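Local atomic coordinates of putative hydrolase (Shewanella frigidimarina, PDB entry 3LHO), a protein that probably acts as an iron-dependent dioxygenase of the 2-oxoadipate dioxygenase/decarboxylase family, and here carries a nickel ion in its metal site. Residues Lys59-Ile64 against Asn128-Gly133; Pro174-Ile179 against Asn183-Gln188. All blocks are in the same frame, centred on the assembly; numbering follows the deposited sequence.

Interaction 1: Lys59-Ile64 against Asn128-Gly133; sequences KHFTSI and NFIYSG
The imidazole of His60 has the CG2 methyl of Ile130 over one face, with His60 CG 4.0 Å from Ile130 CG2, while Phe129 comes in obliquely through its CB, 3.8 Å from His60 CE1. The ring of Phe61 likewise takes Ile130 obliquely: its far end meets the other branch of that isoleucine, Phe61 CZ lying 3.3 Å from Ile130 CD1, a tight apolar touch. Ile130 CG1 sits between the backbone N and the carbonyl carbon (chi1 69°), which sends CD1 to Phe61 and leaves CG2 over the imidazole face. No hydrogen bond joins the two segments, and all four touching residues are buried. His60 NE2 is hydrogen-bonded to Thr124 O, tying the ring to the chain a few residues before Phe129. Within 128-133, Phe129 O is gripped twice, by Ser132 N and, at 2.7 Å from Phe129 O, by Ser132 OG, a pair of bonds that probably helps hold the turn. This buried, largely apolar helix-to-loop contact joins helix 54-62 to the loop between helices 106-116 and 140-149; Leu9 of helix 6-20 touches both Phe61 and Ile130, and Phe61 also rests on Ile42 and Leu44 of strand 39-47 in the mixed sheet.

Interaction 2: Pro174-Ile179 against Asn183-Gln188; sequences PEFERI and NQALKQ
Ile179 O accepts the backbone N-H of Asn183 at 2.8 Å in a nearly straight bond (168° at the hydrogen), the i to i+4 link of the first turn of helix 179-188, with Arg178 at the N-cap position. Asn183 folds back over this turn: its CG stands anti to the carbonyl carbon (chi1 -78°), which brings Asn183 CG to 3.4 Å from Ile179 O. Alongside, the CG1 branch of Ile179 passes the amide, with Ile179 CG1 4.2 Å from Asn183 ND2. Asn183 OD1 is hydrogen-bonded to Ser211 OG, which fixes the amide from the side of strand 208-212. Three residues before Ile179, Phe176 reaches across to the helix that follows it. The far end of its ring meets the methyl of Ala185 obliquely, Phe176 CZ lying 3.8 Å from Ala185 CB. That ring also touches Asp181 and Val182, and so lies against the first turns of the helix. Arg178 NE pairs with Asp181 OD2 in a salt bridge at the helix start. The arrangement is a capped helix start with its lead-in loop, after strand 165-169, laid against helix 179-188; Leu31 of helix 22-32 also meets Phe176, while Ile179 packs on Glu209 and Ser211 of the edge strand 208-212.

How the interactions relate
Starting from the N terminus, the chain runs through helices 6-20 and 22-32 and strand 39-47 before helix 54-62 supplies the first half of interaction 1. Three strands and helix 106-116 follow, and 128-133 then closes this long loop. Interaction 2 opens later, after strand 165-169, and closes within a few residues, on the later part of helix 179-188. The two neither nest nor cross; they stand in series, with centres about 32 Å apart, on opposite sides of the chain's centre. Interaction 1 is a long-range tie between distant parts of the fold, interaction 2 a local one between a helix and its lead-in. Helices 6-20 and 22-32, consecutive in the chain, border interactions 1 and 2 respectively.

Interaction 1: Lys59-Ile64 against Asn128-Gly133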
loop_
_atom_site.group_PDB
_atom_site.type_symbol
_atom_site.label_atom_id
_atom_site.label_comp_id
_atom_site.label_asym_id
_atom_site.label_seq_id
_atom_site.Cartn_x
_atom_site.Cartn_y
_atom_site.Cartn_z
ATOM N N LYS A 59 11.620 -0.419 10.060
ATOM C CA LYS A 59 12.825 0.308 10.481
ATOM C C LYS A 59 13.112 1.505 9.580
ATOM O O LYS A 59 13.738 2.481 10.010
ATOM C CB LYS A 59 14.058 -0.609 10.532
ATOM C CG LYS A 59 14.187 -1.429 11.793
ATOM C CD LYS A 59 14.678 -0.580 12.960
ATOM C CE LYS A 59 14.878 -1.447 14.193
ATOM N NZ LYS A 59 15.035 -0.597 15.418
ATOM N N HIS A 60 12.673 1.430 8.328
ATOM C CA HIS A 60 12.822 2.569 7.399
ATOM C C HIS A 60 12.015 3.753 7.863
ATOM O O HIS A 60 12.285 4.871 7.478
ATOM C CB HIS A 60 12.492 2.167 5.955
ATOM C CG HIS A 60 13.495 1.228 5.383
ATOM N ND1 HIS A 60 14.516 1.651 4.551
ATOM C CD2 HIS A 60 13.704 -0.095 5.592
ATOM C CE1 HIS A 60 15.299 0.626 4.271
ATOM N NE2 HIS A 60 14.840 -0.441 4.890
ATOM N N PHE A 61 11.019 3.504 8.719
ATOM C CA PHE A 61 10.170 4.586 9.211
ATOM C C PHE A 61 10.469 4.939 10.684
ATOM O O PHE A 61 10.504 6.127 11.052
ATOM C CB PHE A 61 8.731 4.193 8.999
ATOM C CG PHE A 61 8.367 3.952 7.556
ATOM C CD1 PHE A 61 8.509 2.697 6.980
ATOM C CD2 PHE A 61 7.937 4.999 6.766
ATOM C CE1 PHE A 61 8.191 2.477 5.662
ATOM C CE2 PHE A 61 7.607 4.811 5.448
ATOM C CZ PHE A 61 7.741 3.562 4.873
ATOM N N THR A 62 10.670 3.939 11.531
ATOM C CA THR A 62 10.936 4.196 12.951
ATOM C C THR A 62 12.282 4.894 13.117
ATOM O O THR A 62 12.460 5.660 14.046
ATOM C CB THR A 62 10.901 2.945 13.795
ATOM O OG1 THR A 62 11.876 2.014 13.295
ATOM C CG2 THR A 62 9.505 2.347 13.799
ATOM N N SER A 63 13.182 4.719 12.158
ATOM C CA SER A 63 14.467 5.389 12.221
ATOM C C SER A 63 14.379 6.908 11.981
ATOM O O SER A 63 15.319 7.624 12.305
ATOM C CB SER A 63 15.394 4.749 11.213
ATOM O OG SER A 63 14.979 5.098 9.903
ATOM N N ILE A 64 13.275 7.400 11.412
ATOM C CA ILE A 64 13.098 8.824 11.137
ATOM C C ILE A 64 11.862 9.390 11.869
ATOM O O ILE A 64 11.224 10.354 11.401
ATOM C CB ILE A 64 12.993 9.102 9.624
ATOM C CG1 ILE A 64 11.857 8.273 8.964
ATOM C CG2 ILE A 64 14.338 8.799 8.926
ATOM C CD1 ILE A 64 11.624 8.614 7.544
ATOM N N ASN A 128 16.717 2.687 -0.671
ATOM C CA ASN A 128 15.698 2.463 -1.666
ATOM C C ASN A 128 14.941 1.192 -1.437
ATOM O O ASN A 128 14.134 0.817 -2.303
ATOM C CB ASN A 128 16.280 2.467 -3.095
ATOM C CG ASN A 128 17.166 1.270 -3.370
ATOM O OD1 ASN A 128 17.839 0.773 -2.479
ATOM N ND2 ASN A 128 17.123 0.771 -4.589
ATOM N N PHE A 129 15.164 0.513 -0.302
ATOM C CA PHE A 129 14.586 -0.824 -0.178
ATOM C C PHE A 129 13.057 -0.871 -0.337
ATOM O O PHE A 129 12.530 -1.769 -1.006
ATOM C CB PHE A 129 14.987 -1.537 1.119
ATOM C CG PHE A 129 14.331 -2.933 1.254
ATOM C CD1 PHE A 129 14.652 -3.939 0.343
ATOM C CD2 PHE A 129 13.359 -3.186 2.200
ATOM C CE1 PHE A 129 14.090 -5.145 0.391
ATOM C CE2 PHE A 129 12.781 -4.415 2.273
ATOM C CZ PHE A 129 13.112 -5.405 1.365
ATOM N N ILE A 130 12.321 0.060 0.260
ATOM C CA ILE A 130 10.859 -0.055 0.205
ATOM C C ILE A 130 10.284 0.297 -1.198
ATOM O O ILE A 130 9.123 0.095 -1.454
ATOM C CB ILE A 130 10.162 0.749 1.331
ATOM C CG1 ILE A 130 10.320 2.237 1.112
ATOM C CG2 ILE A 130 10.637 0.290 2.796
ATOM C CD1 ILE A 130 9.414 3.076 2.054
ATOM N N TYR A 131 11.118 0.842 -2.087
ATOM C CA TYR A 131 10.739 1.032 -3.495
ATOM C C TYR A 131 11.743 0.399 -4.470
ATOM O O TYR A 131 11.922 0.888 -5.593
ATOM C CB TYR A 131 10.491 2.515 -3.824
ATOM C CG TYR A 131 11.641 3.460 -3.463
ATOM C CD1 TYR A 131 11.748 3.987 -2.162
ATOM C CD2 TYR A 131 12.638 3.787 -4.410
ATOM C CE1 TYR A 131 12.781 4.801 -1.808
ATOM C CE2 TYR A 131 13.716 4.634 -4.052
ATOM C CZ TYR A 131 13.748 5.145 -2.735
ATOM O OH TYR A 131 14.752 5.963 -2.331
ATOM N N SER A 132 12.374 -0.697 -4.034
ATOM C CA SER A 132 13.480 -1.352 -4.791
ATOM C C SER A 132 12.911 -2.335 -5.850
ATOM O O SER A 132 13.618 -2.817 -6.720
ATOM C CB SER A 132 14.422 -2.139 -3.816
ATOM O OG SER A 132 13.682 -3.120 -3.029
ATOM N N GLY A 133 11.646 -2.704 -5.732
ATOM C CA GLY A 133 11.023 -3.635 -6.710
ATOM C C GLY A 133 11.351 -5.100 -6.485
ATOM O O GLY A 133 11.489 -5.586 -5.330
#

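Interaction 2: Pro174-Ile179 against Asn183-Gln188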
loop_
_atom_site.group_PDB
_atom_site.type_symbol
_atom_site.label_atom_id
_atom_site.label_comp_id
_atom_site.label_asym_id
_atom_site.label_seq_id
_atom_site.Cartn_x
_atom_site.Cartn_y
_atom_site.Cartn_z
ATOM N N PRO A 174 -8.952 20.968 1.168
ATOM C CA PRO A 174 -9.712 22.185 1.464
ATOM C C PRO A 174 -11.015 22.395 0.692
ATOM O O PRO A 174 -11.897 23.082 1.191
ATOM C CB PRO A 174 -8.721 23.315 1.158
ATOM C CG PRO A 174 -7.615 22.725 0.404
ATOM C CD PRO A 174 -7.561 21.263 0.769
ATOM N N GLU A 175 -11.142 21.813 -0.500
ATOM C CA GLU A 175 -12.309 22.072 -1.346
ATOM C C GLU A 175 -13.420 21.038 -1.247
ATOM O O GLU A 175 -14.436 21.165 -1.927
ATOM C CB GLU A 175 -11.885 22.156 -2.805
ATOM C CG GLU A 175 -10.978 23.305 -3.127
ATOM C CD GLU A 175 -10.224 23.092 -4.430
ATOM O OE1 GLU A 175 -10.677 22.282 -5.271
ATOM O OE2 GLU A 175 -9.161 23.725 -4.608
ATOM N N PHE A 176 -13.227 19.987 -0.471
ATOM C CA PHE A 176 -14.207 18.904 -0.411
ATOM C C PHE A 176 -14.547 18.599 1.024
ATOM O O PHE A 176 -13.687 18.633 1.910
ATOM C CB PHE A 176 -13.685 17.634 -1.078
ATOM C CG PHE A 176 -13.553 17.725 -2.567
ATOM C CD1 PHE A 176 -14.614 17.388 -3.386
ATOM C CD2 PHE A 176 -12.355 18.107 -3.148
ATOM C CE1 PHE A 176 -14.499 17.469 -4.768
ATOM C CE2 PHE A 176 -12.229 18.174 -4.531
ATOM C CZ PHE A 176 -13.307 17.864 -5.337
ATOM N N GLU A 177 -15.807 18.288 1.273
ATOM C CA GLU A 177 -16.203 17.810 2.581
ATOM C C GLU A 177 -16.439 16.293 2.597
ATOM O O GLU A 177 -15.992 15.590 3.517
ATOM C CB GLU A 177 -17.484 18.513 2.988
ATOM C CG GLU A 177 -18.033 18.031 4.314
ATOM C CD GLU A 177 -19.250 18.834 4.740
ATOM O OE1 GLU A 177 -19.523 19.883 4.137
ATOM O OE2 GLU A 177 -19.918 18.411 5.687
ATOM N N ARG A 178 -17.141 15.787 1.580
ATOM C CA ARG A 178 -17.651 14.426 1.611
ATOM C C ARG A 178 -16.959 13.565 0.586
ATOM O O ARG A 178 -16.669 14.023 -0.533
ATOM C CB ARG A 178 -19.166 14.405 1.342
ATOM C CG ARG A 178 -20.033 15.244 2.319
ATOM C CD ARG A 178 -21.554 14.968 2.122
ATOM N NE ARG A 178 -21.917 15.007 0.699
ATOM C CZ ARG A 178 -22.792 14.197 0.077
ATOM N NH1 ARG A 178 -23.452 13.229 0.722
ATOM N NH2 ARG A 178 -23.004 14.351 -1.230
ATOM N N ILE A 179 -16.725 12.303 0.956
ATOM C CA ILE A 179 -16.161 11.306 0.033
ATOM C C ILE A 179 -17.015 11.205 -1.257
ATOM O O ILE A 179 -16.469 11.116 -2.374
ATOM C CB ILE A 179 -15.934 9.885 0.733
ATOM C CG1 ILE A 179 -15.110 8.963 -0.178
ATOM C CG2 ILE A 179 -17.274 9.202 1.125
ATOM C CD1 ILE A 179 -14.347 7.833 0.521
ATOM N N ASN A 183 -15.643 11.530 -5.039
ATOM C CA ASN A 183 -15.952 10.473 -6.006
ATOM C C ASN A 183 -16.619 11.030 -7.252
ATOM O O ASN A 183 -16.295 10.612 -8.377
ATOM C CB ASN A 183 -16.819 9.376 -5.358
ATOM C CG ASN A 183 -16.013 8.435 -4.472
ATOM O OD1 ASN A 183 -14.777 8.529 -4.408
ATOM N ND2 ASN A 183 -16.701 7.500 -3.794
ATOM N N GLN A 184 -17.510 11.999 -7.068
ATOM C CA GLN A 184 -18.212 12.592 -8.202
ATOM C C GLN A 184 -17.230 13.372 -9.085
ATOM O O GLN A 184 -17.276 13.233 -10.302
ATOM C CB GLN A 184 -19.391 13.460 -7.741
ATOM C CG GLN A 184 -20.377 13.869 -8.847
ATOM C CD GLN A 184 -20.868 12.676 -9.672
ATOM O OE1 GLN A 184 -21.226 11.626 -9.128
ATOM N NE2 GLN A 184 -20.835 12.819 -10.989
ATOM N N ALA A 185 -16.320 14.143 -8.481
ATOM C CA ALA A 185 -15.301 14.901 -9.240
ATOM C C ALA A 185 -14.391 13.965 -10.040
ATOM O O ALA A 185 -13.932 14.297 -11.137
ATOM C CB ALA A 185 -14.441 15.776 -8.304
ATOM N N LEU A 186 -14.076 12.821 -9.448
ATOM C CA LEU A 186 -13.219 11.849 -10.107
ATOM C C LEU A 186 -13.931 11.275 -11.334
ATOM O O LEU A 186 -13.344 11.191 -12.404
ATOM C CB LEU A 186 -12.868 10.712 -9.156
ATOM C CG LEU A 186 -12.055 11.117 -7.928
ATOM C CD1 LEU A 186 -11.794 9.882 -7.074
ATOM C CD2 LEU A 186 -10.778 11.827 -8.357
ATOM N N LYS A 187 -15.182 10.877 -11.157
ATOM C CA LYS A 187 -15.965 10.344 -12.298
ATOM C C LYS A 187 -16.166 11.390 -13.404
ATOM O O LYS A 187 -15.993 11.075 -14.584
ATOM C CB LYS A 187 -17.300 9.791 -11.822
ATOM C CG LYS A 187 -17.131 8.467 -11.088
ATOM C CD LYS A 187 -18.019 8.373 -9.882
ATOM C CE LYS A 187 -19.395 7.947 -10.204
ATOM N NZ LYS A 187 -20.135 7.728 -8.972
ATOM N N GLN A 188 -16.497 12.622 -13.021
ATOM C CA GLN A 188 -16.633 13.737 -13.981
ATOM C C GLN A 188 -15.330 13.998 -14.754
ATOM O O GLN A 188 -15.373 14.343 -15.940
ATOM C CB GLN A 188 -17.093 15.018 -13.285
ATOM C CG GLN A 188 -18.591 15.022 -12.934
ATOM C CD GLN A 188 -19.003 16.203 -12.054
ATOM O OE1 GLN A 188 -18.191 17.076 -11.720
ATOM N NE2 GLN A 188 -20.273 16.221 -11.657
#